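Local coordinates for acyl-coenzyme A oxidase acox-1.2 (Caenorhabditis elegans, PDB 5K3J), which catalyses the FAD-dependent first step of peroxisomal beta-oxidation, desaturating the side chains of CoA-linked ascaroside pheromones that regulate development and behaviour, at residues Y350-T355 / S390-E395; L440-Y445 / R525-H530. All coordinates share one frame; numbering follows the deposited sequence.

Contact 1 of 2, residues Y350-T355 / S390-E395. With ATP (adenosine-5'-triphosphate), chain D.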
ATOM      1  N   TYR A 350       8.450  12.376 -13.455  1.00 45.89           N
ATOM      2  CA  TYR A 350       8.635  13.410 -14.464  1.00 42.58           C
ATOM      3  C   TYR A 350       7.535  13.347 -15.517  1.00 41.84           C
ATOM      4  O   TYR A 350       6.944  14.368 -15.868  1.00 41.50           O
ATOM      5  CB  TYR A 350      10.006  13.275 -15.132  1.00 42.67           C
ATOM      6  CG  TYR A 350      11.146  13.848 -14.321  1.00 39.04           C
ATOM      7  CD1 TYR A 350      11.930  13.034 -13.519  1.00 37.43           C
ATOM      8  CD2 TYR A 350      11.436  15.204 -14.359  1.00 35.43           C
ATOM      9  CE1 TYR A 350      12.973  13.550 -12.775  1.00 35.41           C
ATOM     10  CE2 TYR A 350      12.477  15.734 -13.619  1.00 36.31           C
ATOM     11  CZ  TYR A 350      13.244  14.900 -12.829  1.00 36.07           C
ATOM     12  OH  TYR A 350      14.281  15.418 -12.089  1.00 38.32           O
ATOM     13  N   ALA A 351       7.265  12.142 -16.011  1.00 39.10           N
ATOM     14  CA  ALA A 351       6.282  11.946 -17.071  1.00 39.27           C
ATOM     15  C   ALA A 351       4.891  12.390 -16.632  1.00 41.39           C
ATOM     16  O   ALA A 351       4.164  13.022 -17.401  1.00 43.46           O
ATOM     17  CB  ALA A 351       6.256  10.489 -17.509  1.00 37.33           C
ATOM     18  N   PHE A 352       4.529  12.061 -15.395  1.00 44.27           N
ATOM     19  CA  PHE A 352       3.216  12.423 -14.865  1.00 42.93           C
ATOM     20  C   PHE A 352       3.068  13.938 -14.749  1.00 42.78           C
ATOM     21  O   PHE A 352       2.037  14.502 -15.113  1.00 40.68           O
ATOM     22  CB  PHE A 352       2.970  11.784 -13.490  1.00 43.97           C
ATOM     23  CG  PHE A 352       2.879  10.282 -13.514  1.00 43.38           C
ATOM     24  CD1 PHE A 352       2.776   9.595 -14.711  1.00 42.93           C
ATOM     25  CD2 PHE A 352       2.895   9.558 -12.332  1.00 46.92           C
ATOM     26  CE1 PHE A 352       2.697   8.219 -14.731  1.00 47.62           C
ATOM     27  CE2 PHE A 352       2.816   8.182 -12.346  1.00 49.79           C
ATOM     28  CZ  PHE A 352       2.717   7.512 -13.547  1.00 48.69           C
ATOM     29  N   ILE A 353       4.109  14.587 -14.234  1.00 38.98           N
ATOM     30  CA  ILE A 353       4.087  16.026 -13.978  1.00 42.15           C
ATOM     31  C   ILE A 353       3.924  16.827 -15.268  1.00 44.53           C
ATOM     32  O   ILE A 353       3.150  17.787 -15.319  1.00 42.62           O
ATOM     33  CB  ILE A 353       5.367  16.470 -13.238  1.00 39.06           C
ATOM     34  CG1 ILE A 353       5.287  16.050 -11.769  1.00 38.38           C
ATOM     35  CG2 ILE A 353       5.573  17.977 -13.341  1.00 37.52           C
ATOM     36  CD1 ILE A 353       6.594  16.184 -11.024  1.00 38.51           C
ATOM     37  N   PHE A 354       4.639  16.420 -16.313  1.00 53.66           N
ATOM     38  CA  PHE A 354       4.530  17.076 -17.613  1.00 51.89           C
ATOM     39  C   PHE A 354       3.166  16.803 -18.229  1.00 49.84           C
ATOM     40  O   PHE A 354       2.590  17.660 -18.901  1.00 53.57           O
ATOM     41  CB  PHE A 354       5.642  16.604 -18.551  1.00 49.33           C
ATOM     42  CG  PHE A 354       7.022  16.916 -18.051  1.00 48.43           C
ATOM     43  CD1 PHE A 354       7.262  18.073 -17.334  1.00 46.15           C
ATOM     44  CD2 PHE A 354       8.078  16.049 -18.288  1.00 48.02           C
ATOM     45  CE1 PHE A 354       8.522  18.364 -16.867  1.00 45.39           C
ATOM     46  CE2 PHE A 354       9.344  16.335 -17.822  1.00 49.48           C
ATOM     47  CZ  PHE A 354       9.566  17.496 -17.109  1.00 47.73           C
ATOM     48  N   THR A 355       2.658  15.599 -17.997  1.00 43.95           N
ATOM     49  CA  THR A 355       1.308  15.244 -18.402  1.00 45.88           C
ATOM     50  C   THR A 355       0.311  16.091 -17.619  1.00 45.59           C
ATOM     51  O   THR A 355      -0.758  16.443 -18.120  1.00 44.72           O
ATOM     52  CB  THR A 355       1.033  13.740 -18.174  1.00 47.09           C
ATOM     53  OG1 THR A 355       2.017  12.963 -18.871  1.00 48.38           O
ATOM     54  CG2 THR A 355      -0.351  13.352 -18.669  1.00 48.15           C
ATOM     55  N   SER A 390      -6.760   7.682 -12.637  1.00 38.01           N
ATOM     56  CA  SER A 390      -6.801   6.291 -12.204  1.00 38.63           C
ATOM     57  C   SER A 390      -5.451   5.602 -12.385  1.00 42.39           C
ATOM     58  O   SER A 390      -4.900   5.046 -11.435  1.00 39.22           O
ATOM     59  CB  SER A 390      -7.886   5.529 -12.963  1.00 37.81           C
ATOM     60  OG  SER A 390      -9.170   6.024 -12.629  1.00 39.88           O
ATOM     61  N   VAL A 391      -4.924   5.644 -13.605  1.00 46.06           N
ATOM     62  CA  VAL A 391      -3.641   5.015 -13.913  1.00 46.15           C
ATOM     63  C   VAL A 391      -2.508   5.648 -13.111  1.00 48.41           C
ATOM     64  O   VAL A 391      -1.664   4.943 -12.552  1.00 49.37           O
ATOM     65  CB  VAL A 391      -3.313   5.105 -15.416  1.00 50.65           C
ATOM     66  CG1 VAL A 391      -1.858   4.737 -15.677  1.00 50.90           C
ATOM     67  CG2 VAL A 391      -4.239   4.201 -16.212  1.00 52.16           C
ATOM     68  N   VAL A 392      -2.501   6.977 -13.052  1.00 41.98           N
ATOM     69  CA  VAL A 392      -1.455   7.710 -12.352  1.00 45.42           C
ATOM     70  C   VAL A 392      -1.440   7.379 -10.862  1.00 46.71           C
ATOM     71  O   VAL A 392      -0.401   7.011 -10.325  1.00 52.66           O
ATOM     72  CB  VAL A 392      -1.614   9.229 -12.550  1.00 47.35           C
ATOM     73  CG1 VAL A 392      -0.881   9.980 -11.476  1.00 47.82           C
ATOM     74  CG2 VAL A 392      -1.105   9.643 -13.925  1.00 46.88           C
ATOM     75  N   ALA A 393      -2.592   7.491 -10.204  1.00 50.73           N
ATOM     76  CA  ALA A 393      -2.685   7.210  -8.770  1.00 46.47           C
ATOM     77  C   ALA A 393      -2.320   5.761  -8.453  1.00 41.38           C
ATOM     78  O   ALA A 393      -1.700   5.476  -7.425  1.00 38.89           O
ATOM     79  CB  ALA A 393      -4.083   7.521  -8.250  1.00 47.22           C
ATOM     80  N   HIS A 394      -2.710   4.853  -9.343  1.00 42.09           N
ATOM     81  CA  HIS A 394      -2.436   3.432  -9.166  1.00 45.05           C
ATOM     82  C   HIS A 394      -0.948   3.136  -9.295  1.00 48.20           C
ATOM     83  O   HIS A 394      -0.368   2.449  -8.455  1.00 49.04           O
ATOM     84  CB  HIS A 394      -3.231   2.612 -10.183  1.00 44.10           C
ATOM     85  CG  HIS A 394      -2.860   1.161 -10.218  1.00 45.11           C
ATOM     86  ND1 HIS A 394      -3.102   0.303  -9.170  1.00 46.61           N
ATOM     87  CD2 HIS A 394      -2.267   0.419 -11.184  1.00 43.66           C
ATOM     88  CE1 HIS A 394      -2.674  -0.907  -9.484  1.00 44.61           C
ATOM     89  NE2 HIS A 394      -2.162  -0.863 -10.700  1.00 44.30           N
ATOM     90  N   GLU A 395      -0.333   3.670 -10.346  1.00 53.27           N
ATOM     91  CA  GLU A 395       1.092   3.466 -10.592  1.00 53.38           C
ATOM     92  C   GLU A 395       1.953   4.268  -9.617  1.00 48.56           C
ATOM     93  O   GLU A 395       3.042   3.832  -9.247  1.00 47.33           O
ATOM     94  CB  GLU A 395       1.451   3.832 -12.038  1.00 57.55           C
ATOM     95  CG  GLU A 395       0.821   2.922 -13.086  1.00 57.80           C
ATOM     96  CD  GLU A 395       1.185   3.321 -14.505  1.00 59.37           C
ATOM     97  OE1 GLU A 395       1.841   4.371 -14.675  1.00 59.65           O
ATOM     98  OE2 GLU A 395       0.817   2.587 -15.448  1.00 62.14           O
TER
HETATM   99  PG  ATP D 702      -3.021  -5.266 -17.915  1.00 59.59           P
HETATM  100  O1G ATP D 702      -3.859  -4.839 -19.096  1.00 56.67           O
HETATM  101  O2G ATP D 702      -3.217  -6.710 -17.512  1.00 57.30           O
HETATM  102  O3G ATP D 702      -1.578  -4.824 -17.983  1.00 55.49           O
HETATM  103  PB  ATP D 702      -3.221  -4.743 -15.169  1.00 62.02           P
HETATM  104  O1B ATP D 702      -2.467  -3.557 -14.612  1.00 53.05           O
HETATM  105  O2B ATP D 702      -2.606  -6.122 -15.105  1.00 59.57           O
HETATM  106  O3B ATP D 702      -3.638  -4.417 -16.690  1.00 62.15           O
HETATM  107  PA  ATP D 702      -5.568  -6.105 -14.567  1.00 50.60           P
HETATM  108  O1A ATP D 702      -6.859  -5.761 -15.275  1.00 43.74           O
HETATM  109  O2A ATP D 702      -4.696  -7.221 -15.091  1.00 45.88           O
HETATM  110  O3A ATP D 702      -4.669  -4.774 -14.471  1.00 51.54           O
HETATM  111  O5' ATP D 702      -5.891  -6.397 -13.020  1.00 52.01           O
HETATM  112  C5' ATP D 702      -4.832  -6.583 -12.081  1.00 44.70           C
HETATM  113  C4' ATP D 702      -5.261  -5.900 -10.795  1.00 44.88           C
HETATM  114  O4' ATP D 702      -4.832  -4.534 -10.773  1.00 43.77           O
HETATM  115  C3' ATP D 702      -6.777  -5.913 -10.698  1.00 44.37           C
HETATM  116  O3' ATP D 702      -7.175  -6.522  -9.468  1.00 41.39           O
HETATM  117  C2' ATP D 702      -7.189  -4.457 -10.728  1.00 43.42           C
HETATM  118  O2' ATP D 702      -8.228  -4.183  -9.787  1.00 47.76           O
HETATM  119  C1' ATP D 702      -5.919  -3.694 -10.382  1.00 42.22           C
HETATM  120  N9  ATP D 702      -5.844  -2.391 -11.092  1.00 46.01           N
HETATM  121  C8  ATP D 702      -5.488  -2.219 -12.377  1.00 45.83           C
HETATM  122  N7  ATP D 702      -5.513  -0.909 -12.727  1.00 48.05           N
HETATM  123  C5  ATP D 702      -5.892  -0.211 -11.643  1.00 42.58           C
HETATM  124  C6  ATP D 702      -6.125   1.217 -11.321  1.00 41.20           C
HETATM  125  N6  ATP D 702      -5.950   2.189 -12.251  1.00 43.15           N
HETATM  126  N1  ATP D 702      -6.513   1.513 -10.061  1.00 40.06           N
HETATM  127  C2  ATP D 702      -6.690   0.559  -9.126  1.00 41.86           C
HETATM  128  N3  ATP D 702      -6.500  -0.752  -9.350  1.00 41.09           N
HETATM  129  C4  ATP D 702      -6.107  -1.192 -10.567  1.00 44.78           C
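The ATP pocket of this oxidase backs onto the helical bundle of the C-alpha1 domain, where Phe352 of helix 343-363 meets Val392 and Glu395 of helix 379-405. The two segments run in roughly opposite directions. Val392 lays a methyl on the phenyl face, a CH-pi contact with CG2 4.0 Å from the Phe352 ring centroid and only 11° off the normal. Its other branch reaches the rim, with Val392 CG1 3.9 Å from Phe352 CD2. This pairing follows from the valine torsion: CG1 is anti to the backbone N (chi1 160°), leaving CG2 beside that nitrogen and over the ring. Glu395 comes across at about a right angle and meets the ring at its edge, OE1 lying in the ring plane 3.5 Å from Phe352 CZ, where the weakly positive C-H rim would suit a carboxylate oxygen. The same carboxylate makes long, weak ion pairs with Arg348 and Arg532. On the ATP side of helix 379-405, His394 spreads its imidazole beneath the adenine, whose C5 sits 3.6 Å above the centre of the ring. Ser390 O takes a weak hydrogen bond from the exocyclic amine, ATP N6, at 3.2 Å. One helix thus gives Val392 and the Glu395 carboxylate to the bundle and its other side to the adenine, at the ATP site shared between the two subunits of the dimer.

Contact 2 of 2, residues L440-Y445 / R525-H530. With ATP (adenosine-5'-triphosphate), chain D.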
ATOM      1  N   LEU A 440     -13.755   3.059 -16.403  1.00 34.97           N
ATOM      2  CA  LEU A 440     -14.930   2.675 -17.173  1.00 32.65           C
ATOM      3  C   LEU A 440     -15.580   3.876 -17.845  1.00 33.19           C
ATOM      4  O   LEU A 440     -16.256   3.735 -18.861  1.00 33.75           O
ATOM      5  CB  LEU A 440     -15.945   1.964 -16.276  1.00 30.78           C
ATOM      6  CG  LEU A 440     -15.629   0.491 -16.015  1.00 34.34           C
ATOM      7  CD1 LEU A 440     -16.570  -0.096 -14.974  1.00 34.76           C
ATOM      8  CD2 LEU A 440     -15.710  -0.284 -17.322  1.00 32.54           C
ATOM      9  N   GLN A 441     -15.373   5.054 -17.268  1.00 37.96           N
ATOM     10  CA  GLN A 441     -15.902   6.290 -17.834  1.00 39.69           C
ATOM     11  C   GLN A 441     -15.174   6.658 -19.120  1.00 40.36           C
ATOM     12  O   GLN A 441     -15.792   7.098 -20.088  1.00 42.46           O
ATOM     13  CB  GLN A 441     -15.797   7.430 -16.820  1.00 39.80           C
ATOM     14  CG  GLN A 441     -17.048   7.642 -15.991  1.00 43.28           C
ATOM     15  CD  GLN A 441     -18.130   8.376 -16.755  1.00 45.54           C
ATOM     16  OE1 GLN A 441     -18.171   9.605 -16.766  1.00 54.45           O
ATOM     17  NE2 GLN A 441     -19.023   7.625 -17.387  1.00 41.58           N
ATOM     18  N   LEU A 442     -13.858   6.476 -19.120  1.00 51.65           N
ATOM     19  CA  LEU A 442     -13.046   6.733 -20.303  1.00 52.63           C
ATOM     20  C   LEU A 442     -13.315   5.685 -21.378  1.00 51.89           C
ATOM     21  O   LEU A 442     -13.233   5.966 -22.574  1.00 50.91           O
ATOM     22  CB  LEU A 442     -11.561   6.751 -19.936  1.00 53.90           C
ATOM     23  CG  LEU A 442     -10.529   6.653 -21.063  1.00 55.82           C
ATOM     24  CD1 LEU A 442     -10.676   7.800 -22.047  1.00 54.58           C
ATOM     25  CD2 LEU A 442      -9.138   6.631 -20.482  1.00 57.49           C
ATOM     26  N   ALA A 443     -13.645   4.477 -20.934  1.00 50.92           N
ATOM     27  CA  ALA A 443     -13.950   3.374 -21.835  1.00 51.78           C
ATOM     28  C   ALA A 443     -15.192   3.673 -22.669  1.00 53.33           C
ATOM     29  O   ALA A 443     -15.307   3.217 -23.806  1.00 55.66           O
ATOM     30  CB  ALA A 443     -14.135   2.092 -21.051  1.00 51.37           C
ATOM     31  N   ARG A 444     -16.120   4.435 -22.097  1.00 69.05           N
ATOM     32  CA  ARG A 444     -17.321   4.844 -22.817  1.00 71.02           C
ATOM     33  C   ARG A 444     -16.976   5.844 -23.912  1.00 72.64           C
ATOM     34  O   ARG A 444     -17.584   5.849 -24.981  1.00 69.60           O
ATOM     35  CB  ARG A 444     -18.350   5.441 -21.857  1.00 73.30           C
ATOM     36  CG  ARG A 444     -19.039   4.409 -20.988  1.00 80.59           C
ATOM     37  CD  ARG A 444     -20.525   4.685 -20.886  1.00 84.00           C
ATOM     38  NE  ARG A 444     -21.274   3.537 -20.383  1.00 82.69           N
ATOM     39  CZ  ARG A 444     -22.344   3.027 -20.986  1.00 81.00           C
ATOM     40  NH1 ARG A 444     -22.971   1.984 -20.459  1.00 78.20           N
ATOM     41  NH2 ARG A 444     -22.789   3.564 -22.115  1.00 80.77           N
ATOM     42  N   TYR A 445     -15.991   6.691 -23.634  1.00 61.35           N
ATOM     43  CA  TYR A 445     -15.519   7.673 -24.600  1.00 66.75           C
ATOM     44  C   TYR A 445     -14.672   6.998 -25.666  1.00 63.36           C
ATOM     45  O   TYR A 445     -14.472   7.543 -26.749  1.00 63.16           O
ATOM     46  CB  TYR A 445     -14.736   8.771 -23.879  1.00 68.94           C
ATOM     47  CG  TYR A 445     -13.807   9.621 -24.728  1.00 71.96           C
ATOM     48  CD1 TYR A 445     -14.268  10.757 -25.388  1.00 74.86           C
ATOM     49  CD2 TYR A 445     -12.454   9.313 -24.826  1.00 75.89           C
ATOM     50  CE1 TYR A 445     -13.410  11.543 -26.147  1.00 77.85           C
ATOM     51  CE2 TYR A 445     -11.594  10.090 -25.579  1.00 75.74           C
ATOM     52  CZ  TYR A 445     -12.074  11.203 -26.237  1.00 77.13           C
ATOM     53  OH  TYR A 445     -11.217  11.977 -26.987  1.00 76.68           O
ATOM     54  N   ARG A 525      -8.912  -2.352 -19.635  1.00 50.61           N
ATOM     55  CA  ARG A 525      -7.598  -2.610 -20.208  1.00 51.92           C
ATOM     56  C   ARG A 525      -7.356  -1.621 -21.336  1.00 48.70           C
ATOM     57  O   ARG A 525      -6.240  -1.136 -21.531  1.00 48.34           O
ATOM     58  CB  ARG A 525      -7.490  -4.043 -20.726  1.00 56.17           C
ATOM     59  CG  ARG A 525      -7.792  -5.108 -19.687  1.00 55.51           C
ATOM     60  CD  ARG A 525      -7.703  -6.498 -20.294  1.00 56.32           C
ATOM     61  NE  ARG A 525      -8.139  -7.540 -19.367  1.00 54.27           N
ATOM     62  CZ  ARG A 525      -7.370  -8.072 -18.422  1.00 49.14           C
ATOM     63  NH1 ARG A 525      -6.119  -7.658 -18.268  1.00 46.36           N
ATOM     64  NH2 ARG A 525      -7.854  -9.016 -17.627  1.00 54.51           N
ATOM     65  N   ALA A 526      -8.423  -1.324 -22.071  1.00 40.28           N
ATOM     66  CA  ALA A 526      -8.380  -0.354 -23.156  1.00 46.26           C
ATOM     67  C   ALA A 526      -8.066   1.041 -22.634  1.00 51.32           C
ATOM     68  O   ALA A 526      -7.199   1.734 -23.171  1.00 66.36           O
ATOM     69  CB  ALA A 526      -9.699  -0.349 -23.915  1.00 44.23           C
ATOM     70  N   SER A 527      -8.782   1.448 -21.589  1.00 81.12           N
ATOM     71  CA  SER A 527      -8.582   2.758 -20.982  1.00 81.96           C
ATOM     72  C   SER A 527      -7.136   2.955 -20.538  1.00 81.89           C
ATOM     73  O   SER A 527      -6.501   3.938 -20.912  1.00 88.54           O
ATOM     74  CB  SER A 527      -9.527   2.947 -19.792  1.00 84.38           C
ATOM     75  OG  SER A 527     -10.869   3.102 -20.221  1.00 87.70           O
ATOM     76  N   ARG A 528      -6.624   2.012 -19.749  1.00 57.96           N
ATOM     77  CA  ARG A 528      -5.249   2.068 -19.255  1.00 56.87           C
ATOM     78  C   ARG A 528      -4.231   2.245 -20.378  1.00 53.10           C
ATOM     79  O   ARG A 528      -3.326   3.074 -20.279  1.00 55.04           O
ATOM     80  CB  ARG A 528      -4.916   0.806 -18.451  1.00 58.02           C
ATOM     81  CG  ARG A 528      -5.330   0.871 -16.991  1.00 58.67           C
ATOM     82  CD  ARG A 528      -4.805  -0.321 -16.199  1.00 56.31           C
ATOM     83  NE  ARG A 528      -5.800  -1.383 -16.067  1.00 57.12           N
ATOM     84  CZ  ARG A 528      -5.875  -2.442 -16.865  1.00 60.51           C
ATOM     85  NH1 ARG A 528      -5.011  -2.587 -17.860  1.00 62.46           N
ATOM     86  NH2 ARG A 528      -6.813  -3.359 -16.668  1.00 59.37           N
ATOM     87  N   LEU A 529      -4.382   1.467 -21.443  1.00 46.54           N
ATOM     88  CA  LEU A 529      -3.492   1.569 -22.594  1.00 45.90           C
ATOM     89  C   LEU A 529      -3.533   2.967 -23.213  1.00 47.93           C
ATOM     90  O   LEU A 529      -2.492   3.536 -23.542  1.00 47.20           O
ATOM     91  CB  LEU A 529      -3.850   0.511 -23.641  1.00 44.01           C
ATOM     92  CG  LEU A 529      -3.484  -0.926 -23.260  1.00 39.52           C
ATOM     93  CD1 LEU A 529      -4.015  -1.917 -24.281  1.00 36.85           C
ATOM     94  CD2 LEU A 529      -1.978  -1.057 -23.118  1.00 40.59           C
ATOM     95  N   HIS A 530      -4.733   3.522 -23.347  1.00 55.33           N
ATOM     96  CA  HIS A 530      -4.919   4.831 -23.971  1.00 62.43           C
ATOM     97  C   HIS A 530      -4.194   5.947 -23.212  1.00 64.94           C
ATOM     98  O   HIS A 530      -3.498   6.762 -23.819  1.00 73.08           O
ATOM     99  CB  HIS A 530      -6.411   5.156 -24.074  1.00 65.32           C
ATOM    100  CG  HIS A 530      -6.701   6.497 -24.674  1.00 71.59           C
ATOM    101  ND1 HIS A 530      -7.047   6.664 -25.998  1.00 75.09           N
ATOM    102  CD2 HIS A 530      -6.695   7.736 -24.128  1.00 76.93           C
ATOM    103  CE1 HIS A 530      -7.244   7.947 -26.241  1.00 74.97           C
ATOM    104  NE2 HIS A 530      -7.035   8.621 -25.124  1.00 77.20           N
TER
HETATM  105  PG  ATP D 702      -3.021  -5.266 -17.915  1.00 59.59           P
HETATM  106  O1G ATP D 702      -3.859  -4.839 -19.096  1.00 56.67           O
HETATM  107  O2G ATP D 702      -3.217  -6.710 -17.512  1.00 57.30           O
HETATM  108  O3G ATP D 702      -1.578  -4.824 -17.983  1.00 55.49           O
HETATM  109  PB  ATP D 702      -3.221  -4.743 -15.169  1.00 62.02           P
HETATM  110  O1B ATP D 702      -2.467  -3.557 -14.612  1.00 53.05           O
HETATM  111  O2B ATP D 702      -2.606  -6.122 -15.105  1.00 59.57           O
HETATM  112  O3B ATP D 702      -3.638  -4.417 -16.690  1.00 62.15           O
HETATM  113  PA  ATP D 702      -5.568  -6.105 -14.567  1.00 50.60           P
HETATM  114  O1A ATP D 702      -6.859  -5.761 -15.275  1.00 43.74           O
HETATM  115  O2A ATP D 702      -4.696  -7.221 -15.091  1.00 45.88           O
HETATM  116  O3A ATP D 702      -4.669  -4.774 -14.471  1.00 51.54           O
HETATM  117  O5' ATP D 702      -5.891  -6.397 -13.020  1.00 52.01           O
HETATM  118  C5' ATP D 702      -4.832  -6.583 -12.081  1.00 44.70           C
HETATM  119  C4' ATP D 702      -5.261  -5.900 -10.795  1.00 44.88           C
HETATM  120  O4' ATP D 702      -4.832  -4.534 -10.773  1.00 43.77           O
HETATM  121  C3' ATP D 702      -6.777  -5.913 -10.698  1.00 44.37           C
HETATM  122  O3' ATP D 702      -7.175  -6.522  -9.468  1.00 41.39           O
HETATM  123  C2' ATP D 702      -7.189  -4.457 -10.728  1.00 43.42           C
HETATM  124  O2' ATP D 702      -8.228  -4.183  -9.787  1.00 47.76           O
HETATM  125  C1' ATP D 702      -5.919  -3.694 -10.382  1.00 42.22           C
HETATM  126  N9  ATP D 702      -5.844  -2.391 -11.092  1.00 46.01           N
HETATM  127  C8  ATP D 702      -5.488  -2.219 -12.377  1.00 45.83           C
HETATM  128  N7  ATP D 702      -5.513  -0.909 -12.727  1.00 48.05           N
HETATM  129  C5  ATP D 702      -5.892  -0.211 -11.643  1.00 42.58           C
HETATM  130  C6  ATP D 702      -6.125   1.217 -11.321  1.00 41.20           C
HETATM  131  N6  ATP D 702      -5.950   2.189 -12.251  1.00 43.15           N
HETATM  132  N1  ATP D 702      -6.513   1.513 -10.061  1.00 40.06           N
HETATM  133  C2  ATP D 702      -6.690   0.559  -9.126  1.00 41.86           C
HETATM  134  N3  ATP D 702      -6.500  -0.752  -9.350  1.00 41.09           N
HETATM  135  C4  ATP D 702      -6.107  -1.192 -10.567  1.00 44.78           C
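Ser527 OG sits where several groups converge: it is hydrogen-bonded to Leu439 O of helix 435-450 and more weakly to Leu523 O on its own helix. Ala443 closes in on the same oxygen, its CB 3.5 Å from Ser527 OG. Leu442 presses alongside, with Leu442 CG 3.7 Å from Ser527 OG and CD2 3.8 Å from Ser527 CB; the leucine CG lies anti to its own backbone N (chi1 165°), which swings the branched end over the serine. The small Ala443 and Ser527 allow close packing, and segments 440-445 and 525-530 cross at 84°, their axes 8.4 Å apart at closest approach. At the next turn the Leu442 branch brushes His530, whose ND1 is hydrogen-bonded to Tyr467 OH.

The other side of helix 520-543 serves ATP. A bend at chi3 (-97°) of Arg528 turns one guanidinium face to the triphosphate, and Arg528 NH1 donates to ATP O1G at 2.8 Å while NH2 lies 2.8 Å from ATP O1A. Replacing Arg528 by a leucine would probably leave the alpha and gamma phosphates short of a positive partner that reaches both. Arg525 adds charge from the edge, its NH1 3.1 Å from ATP O2G in the guanidinium plane, and its NH2 bonds Tyr591 of the second subunit. Helix 520-543 packs on the C-alpha1 domain and supplies two arginines, a turn apart, to the ATP site shared between this oxidase dimer's subunits.

In the fold
Both contacts are buried helix-helix packing of different elements: contact 1 joins helices 343-363 and 379-405 within the C-alpha1 domain, its centre about 9 Å from that of the chain, whereas contact 2 ties that domain's helix 435-450 to helix 520-543 of the C-terminal region, its centre about 19 Å from that of the chain. The first relies on an aromatic ring between roughly antiparallel helices, the second on small residues at a steep crossing. They join through Val391 CG2, packed 3.6 Å from Arg528 CG. The ATP divides between them, its base lying on segment 390-395 and its phosphates meeting the arginines of 525-530, while Tyr573 and, from the second subunit, His340 and Gln402 also bond the nucleotide.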